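Local coordinates for protein Exo-beta-1,3-glucanase (Streptomyces sp. SirexAA-E, PDB 4PEY) that hydrolyses laminarin and laminarioligosaccharides as an exo-acting beta-1,3-glucanase of glycoside hydrolase family 55, giving glucose and laminaribiose as end products, at residues A[118-130]-A[141-155]. The protein carries 1 engineered substitution. Numbering follows the deposited sequence.
With BGC (beta-D-glucopyranose), chain C; BGC (beta-D-glucopyranose), chain B; BGC (beta-D-glucopyranose), chain D.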
loop_
_atom_site.group_PDB
_atom_site.type_symbol
_atom_site.label_atom_id
_atom_site.label_comp_id
_atom_site.label_asym_id
_atom_site.label_seq_id
_atom_site.Cartn_x
_atom_site.Cartn_y
_atom_site.Cartn_z
ATOM N N ASN A 118 -5.955 23.721 2.635
ATOM C CA ASN A 118 -6.332 24.901 1.863
ATOM C C ASN A 118 -5.082 25.359 1.102
ATOM O O ASN A 118 -4.372 26.258 1.560
ATOM C CB ASN A 118 -6.866 26.001 2.798
ATOM C CG ASN A 118 -7.387 27.220 2.053
ATOM O OD1 ASN A 118 -7.786 27.138 0.888
ATOM N ND2 ASN A 118 -7.404 28.362 2.738
ATOM N N PRO A 119 -4.773 24.698 -0.036
ATOM C CA PRO A 119 -3.452 24.876 -0.670
ATOM C C PRO A 119 -3.223 26.292 -1.202
ATOM O O PRO A 119 -4.160 26.913 -1.722
ATOM C CB PRO A 119 -3.455 23.843 -1.807
ATOM C CG PRO A 119 -4.896 23.566 -2.079
ATOM C CD PRO A 119 -5.610 23.721 -0.757
ATOM N N VAL A 120 -1.986 26.776 -1.097
ATOM C CA VAL A 120 -1.715 28.198 -1.310
ATOM C C VAL A 120 -2.014 28.678 -2.743
ATOM O O VAL A 120 -2.430 29.821 -2.928
ATOM C CB VAL A 120 -0.245 28.556 -0.927
ATOM C CG1 VAL A 120 0.743 27.976 -1.914
ATOM C CG2 VAL A 120 -0.062 30.065 -0.831
ATOM N N ASN A 121 -1.830 27.830 -3.756
ATOM C CA ASN A 121 -2.166 28.274 -5.117
ATOM C C ASN A 121 -3.456 27.639 -5.626
ATOM O O ASN A 121 -3.763 27.697 -6.821
ATOM C CB ASN A 121 -1.001 28.018 -6.106
ATOM C CG ASN A 121 -0.833 26.549 -6.509
ATOM O OD1 ASN A 121 -1.613 25.677 -6.140
ATOM N ND2 ASN A 121 0.207 26.284 -7.297
ATOM N N GLY A 122 -4.208 27.041 -4.708
ATOM C CA GLY A 122 -5.458 26.392 -5.054
ATOM C C GLY A 122 -5.323 24.904 -5.333
ATOM O O GLY A 122 -6.331 24.200 -5.457
ATOM N N THR A 123 -4.084 24.418 -5.427
ATOM C CA THR A 123 -3.836 23.012 -5.747
ATOM C C THR A 123 -2.729 22.431 -4.885
ATOM O O THR A 123 -1.632 22.983 -4.822
ATOM C CB THR A 123 -3.464 22.833 -7.241
ATOM O OG1 THR A 123 -4.534 23.326 -8.059
ATOM C CG2 THR A 123 -3.226 21.369 -7.572
ATOM N N ASN A 124 -3.018 21.313 -4.225
ATOM C CA ASN A 124 -2.009 20.598 -3.453
ATOM C C ASN A 124 -1.289 19.593 -4.342
ATOM O O ASN A 124 -1.942 18.897 -5.113
ATOM C CB ASN A 124 -2.653 19.871 -2.266
ATOM C CG ASN A 124 -1.636 19.408 -1.253
ATOM O OD1 ASN A 124 -1.204 20.185 -0.403
ATOM N ND2 ASN A 124 -1.241 18.137 -1.336
ATOM N N ARG A 125 0.038 19.496 -4.235
ATOM C CA ARG A 125 0.788 18.524 -5.030
ATOM C C ARG A 125 1.240 17.337 -4.187
ATOM O O ARG A 125 1.996 17.498 -3.217
ATOM C CB ARG A 125 2.011 19.167 -5.693
ATOM C CG ARG A 125 2.747 18.202 -6.628
ATOM C CD ARG A 125 4.133 18.702 -7.015
ATOM N NE ARG A 125 4.108 20.092 -7.459
ATOM C CZ ARG A 125 3.774 20.482 -8.684
ATOM N NH1 ARG A 125 3.786 21.772 -8.994
ATOM N NH2 ARG A 125 3.424 19.585 -9.599
ATOM N N TRP A 126 0.781 16.145 -4.570
ATOM C CA TRP A 126 1.142 14.885 -3.902
ATOM C C TRP A 126 1.725 13.944 -4.962
ATOM O O TRP A 126 1.067 13.003 -5.419
ATOM C CB TRP A 126 -0.086 14.281 -3.196
ATOM C CG TRP A 126 0.137 13.039 -2.352
ATOM C CD1 TRP A 126 -0.253 11.762 -2.654
ATOM C CD2 TRP A 126 0.767 12.969 -1.062
ATOM N NE1 TRP A 126 0.102 10.903 -1.644
ATOM C CE2 TRP A 126 0.732 11.614 -0.655
ATOM C CE3 TRP A 126 1.359 13.914 -0.217
ATOM C CZ2 TRP A 126 1.270 11.183 0.563
ATOM C CZ3 TRP A 126 1.889 13.483 0.998
ATOM C CH2 TRP A 126 1.845 12.126 1.370
ATOM N N ALA A 127 2.957 14.227 -5.378
ATOM C CA ALA A 127 3.558 13.537 -6.520
ATOM C C ALA A 127 4.351 12.320 -6.068
ATOM O O ALA A 127 5.583 12.351 -5.976
ATOM C CB ALA A 127 4.440 14.494 -7.308
ATOM N N VAL A 128 3.626 11.243 -5.795
ATOM C CA VAL A 128 4.198 10.064 -5.169
ATOM C C VAL A 128 4.184 8.865 -6.094
ATOM O O VAL A 128 3.462 8.847 -7.103
ATOM C CB VAL A 128 3.427 9.703 -3.888
ATOM C CG1 VAL A 128 3.528 10.847 -2.883
ATOM C CG2 VAL A 128 1.962 9.401 -4.212
ATOM N N SER A 129 4.982 7.856 -5.760
ATOM C CA SER A 129 4.773 6.544 -6.364
ATOM C C SER A 129 4.256 5.592 -5.288
ATOM O O SER A 129 3.351 5.969 -4.532
ATOM C CB SER A 129 6.042 6.049 -7.049
ATOM O OG SER A 129 6.253 6.867 -8.197
ATOM N N GLN A 130 4.786 4.374 -5.210
ATOM C CA GLN A 130 4.166 3.358 -4.351
ATOM C C GLN A 130 4.405 3.554 -2.848
ATOM O O GLN A 130 5.371 4.210 -2.431
ATOM C CB GLN A 130 4.634 1.960 -4.777
ATOM C CG GLN A 130 4.197 1.555 -6.192
ATOM C CD GLN A 130 5.281 1.792 -7.245
ATOM O OE1 GLN A 130 6.200 2.590 -7.040
ATOM N NE2 GLN A 130 5.183 1.081 -8.369
ATOM N N GLY A 141 -9.682 22.414 -2.705
ATOM C CA GLY A 141 -8.997 22.850 -3.907
ATOM C C GLY A 141 -8.754 21.625 -4.762
ATOM O O GLY A 141 -9.398 20.587 -4.568
ATOM N N GLY A 142 -7.809 21.736 -5.690
ATOM C CA GLY A 142 -7.432 20.625 -6.540
ATOM C C GLY A 142 -6.287 19.821 -5.965
ATOM O O GLY A 142 -5.640 20.236 -4.989
ATOM N N LEU A 143 -6.028 18.669 -6.583
ATOM C CA LEU A 143 -4.950 17.791 -6.161
ATOM C C LEU A 143 -4.171 17.356 -7.397
ATOM O O LEU A 143 -4.707 16.664 -8.263
ATOM C CB LEU A 143 -5.509 16.582 -5.397
ATOM C CG LEU A 143 -4.501 15.577 -4.832
ATOM C CD1 LEU A 143 -3.622 16.209 -3.746
ATOM C CD2 LEU A 143 -5.219 14.341 -4.294
ATOM N N ASN A 144 -2.919 17.798 -7.482
ATOM C CA ASN A 144 -2.021 17.454 -8.581
ATOM C C ASN A 144 -1.152 16.277 -8.162
ATOM O O ASN A 144 -0.418 16.373 -7.180
ATOM C CB ASN A 144 -1.154 18.670 -8.951
ATOM C CG ASN A 144 -0.287 18.447 -10.184
ATOM O OD1 ASN A 144 -0.128 17.327 -10.676
ATOM N ND2 ASN A 144 0.294 19.530 -10.682
ATOM N N LEU A 145 -1.231 15.167 -8.894
ATOM C CA LEU A 145 -0.485 13.966 -8.531
ATOM C C LEU A 145 0.848 13.840 -9.263
ATOM O O LEU A 145 1.573 12.859 -9.080
ATOM C CB LEU A 145 -1.330 12.717 -8.805
ATOM C CG LEU A 145 -2.719 12.714 -8.163
ATOM C CD1 LEU A 145 -3.454 11.418 -8.514
ATOM C CD2 LEU A 145 -2.604 12.882 -6.652
ATOM N N ALA A 146 1.178 14.833 -10.081
ATOM C CA ALA A 146 2.368 14.747 -10.926
ATOM C C ALA A 146 3.480 15.670 -10.432
ATOM O O ALA A 146 3.206 16.734 -9.879
ATOM C CB ALA A 146 2.010 15.075 -12.383
ATOM N N PRO A 147 4.741 15.268 -10.632
ATOM C CA PRO A 147 5.840 16.153 -10.237
ATOM C C PRO A 147 5.859 17.401 -11.108
ATOM O O PRO A 147 5.325 17.378 -12.223
ATOM C CB PRO A 147 7.087 15.289 -10.469
ATOM C CG PRO A 147 6.673 14.317 -11.534
ATOM C CD PRO A 147 5.225 14.013 -11.233
ATOM N N ASP A 148 6.445 18.479 -10.597
ATOM C CA ASP A 148 6.616 19.681 -11.394
ATOM C C ASP A 148 7.447 19.313 -12.614
ATOM O O ASP A 148 8.540 18.759 -12.478
ATOM C CB ASP A 148 7.289 20.781 -10.573
ATOM C CG ASP A 148 7.193 22.141 -11.224
ATOM O OD1 ASP A 148 6.461 22.284 -12.226
ATOM O OD2 ASP A 148 7.844 23.076 -10.718
ATOM N N GLY A 149 6.911 19.587 -13.800
ATOM C CA GLY A 149 7.576 19.230 -15.040
ATOM C C GLY A 149 6.951 18.028 -15.729
ATOM O O GLY A 149 7.305 17.703 -16.860
ATOM N N TYR A 150 6.036 17.362 -15.026
ATOM C CA TYR A 150 5.278 16.217 -15.548
ATOM C C TYR A 150 6.153 15.021 -15.917
ATOM O O TYR A 150 5.870 14.306 -16.880
ATOM C CB TYR A 150 4.436 16.634 -16.759
ATOM C CG TYR A 150 3.518 17.810 -16.488
ATOM C CD1 TYR A 150 3.694 19.021 -17.147
ATOM C CD2 TYR A 150 2.492 17.714 -15.556
ATOM C CE1 TYR A 150 2.859 20.095 -16.897
ATOM C CE2 TYR A 150 1.655 18.784 -15.297
ATOM C CZ TYR A 150 1.842 19.971 -15.969
ATOM O OH TYR A 150 1.008 21.039 -15.715
ATOM N N GLY A 151 7.197 14.796 -15.126
ATOM C CA GLY A 151 8.064 13.641 -15.299
ATOM C C GLY A 151 7.416 12.336 -14.850
ATOM O O GLY A 151 6.235 12.296 -14.505
ATOM N N TRP A 152 8.199 11.265 -14.843
ATOM C CA TRP A 152 7.677 9.929 -14.586
ATOM C C TRP A 152 7.097 9.768 -13.179
ATOM O O TRP A 152 7.652 10.273 -12.200
ATOM C CB TRP A 152 8.773 8.887 -14.785
ATOM C CG TRP A 152 9.326 8.784 -16.175
ATOM C CD1 TRP A 152 8.928 9.476 -17.292
ATOM C CD2 TRP A 152 10.386 7.927 -16.591
ATOM N NE1 TRP A 152 9.687 9.092 -18.377
ATOM C CE2 TRP A 152 10.586 8.140 -17.972
ATOM C CE3 TRP A 152 11.190 6.993 -15.928
ATOM C CZ2 TRP A 152 11.558 7.457 -18.697
ATOM C CZ3 TRP A 152 12.153 6.314 -16.650
ATOM C CH2 TRP A 152 12.329 6.549 -18.020
ATOM N N ALA A 153 5.994 9.038 -13.077
ATOM C CA ALA A 153 5.362 8.808 -11.781
ATOM C C ALA A 153 4.559 7.517 -11.806
ATOM O O ALA A 153 3.902 7.213 -12.807
ATOM C CB ALA A 153 4.473 9.995 -11.399
ATOM N N SER A 154 4.597 6.773 -10.697
ATOM C CA SER A 154 3.968 5.453 -10.627
ATOM C C SER A 154 3.266 5.186 -9.283
ATOM O O SER A 154 3.637 4.266 -8.545
ATOM C CB SER A 154 5.024 4.374 -10.906
ATOM O OG SER A 154 4.489 3.060 -10.847
ATOM N N GLY A 155 2.247 5.991 -8.975
ATOM C CA GLY A 155 1.439 5.802 -7.776
ATOM C C GLY A 155 0.324 4.795 -8.031
ATOM O O GLY A 155 0.422 3.996 -8.962
HETATM C C2 BGC C . 4.604 22.761 -4.337
HETATM C C3 BGC C . 3.415 23.559 -4.859
HETATM C C4 BGC C . 3.039 24.689 -3.898
HETATM C C5 BGC C . 4.272 25.490 -3.490
HETATM C C6 BGC C . 3.949 26.491 -2.387
HETATM C C1 BGC C . 5.740 23.712 -3.983
HETATM O O2 BGC C . 5.036 21.825 -5.311
HETATM O O3 BGC C . 2.326 22.688 -5.043
HETATM O O4 BGC C . 2.106 25.554 -4.514
HETATM O O5 BGC C . 5.284 24.631 -3.013
HETATM O O6 BGC C . 4.941 27.492 -2.339
HETATM C C2 BGC B . 6.756 5.687 -17.686
HETATM C C3 BGC B . 8.128 5.026 -17.612
HETATM C C4 BGC B . 8.526 4.472 -18.973
HETATM C C5 BGC B . 8.415 5.589 -20.003
HETATM C C6 BGC B . 8.796 5.098 -21.393
HETATM C C1 BGC B . 6.700 6.692 -18.833
HETATM O O1 BGC B . 5.376 7.163 -18.967
HETATM O O2 BGC B . 6.465 6.328 -16.465
HETATM O O3 BGC B . 8.033 3.935 -16.617
HETATM O O4 BGC B . 9.851 3.979 -18.922
HETATM O O5 BGC B . 7.084 6.045 -20.029
HETATM O O6 BGC B . 8.795 6.204 -22.278
HETATM C C2 BGC D . 8.566 2.949 -14.527
HETATM C C3 BGC D . 9.685 2.458 -13.619
HETATM C C4 BGC D . 10.745 1.747 -14.447
HETATM C C5 BGC D . 11.212 2.664 -15.564
HETATM C C6 BGC D . 12.273 1.970 -16.408
HETATM C C1 BGC D . 9.104 3.732 -15.718
HETATM O O2 BGC D . 7.723 3.799 -13.779
HETATM O O3 BGC D . 9.041 1.551 -12.697
HETATM O O4 BGC D . 11.814 1.367 -13.601
HETATM O O5 BGC D . 10.105 2.988 -16.387
HETATM O O6 BGC D . 12.738 2.863 -17.399
HETATM O O HOH W 1 2.908 19.098 -12.184
#
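The guanidinium of R125 lies alongside the amide of N144, the two planes turned 53° apart, and reaches past it to the carbonyl of A146. R125 NH2 donates to A146 O (2.9 Å), which sits in the guanidinium plane, and also to a water that N144 ND2 and P147 O hold from the other segment. The bend at chi3 (-49°) sets the guanidinium so that R125 NE donates almost straight to O2 of a bound glucose (2.9 Å). D148 CB rests over one face of the guanidinium; D148 OD1, 4.2 Å from R125 NH1 and well out of the guanidinium plane, probably offers only long-range attraction. N144 is steadied by an Asx turn, OD1 accepting from A146 N.

These groups join neighbouring coils of the parallel beta-helix characteristic of family 55. Strands 123-125 and 142-144 run parallel, hydrogen-bonded from G122 O to W126 N, with T123 CG2 against N144 CB (3.7 Å) on the R125 side. On the other face L143 CD1 packs beside N124 ND2, which is bonded to V93 O, and against W126 CB (4.1 Å).

Farther on, S129 OG accepts from S154 N (3.0 Å) and is also bonded to A104 O. Bent at chi2, Q130 brings CD to 3.2 Å from S154 O, while its amide bonds with Q456 and, through NE2, with O2 of a bound glucose. An alanine at Q130 would be likely to leave that sugar hydroxyl without its amide partner and open a gap beside S154. W152 turns one indole face to another glucose, whose C3 lies 3.8 Å above the ring centre.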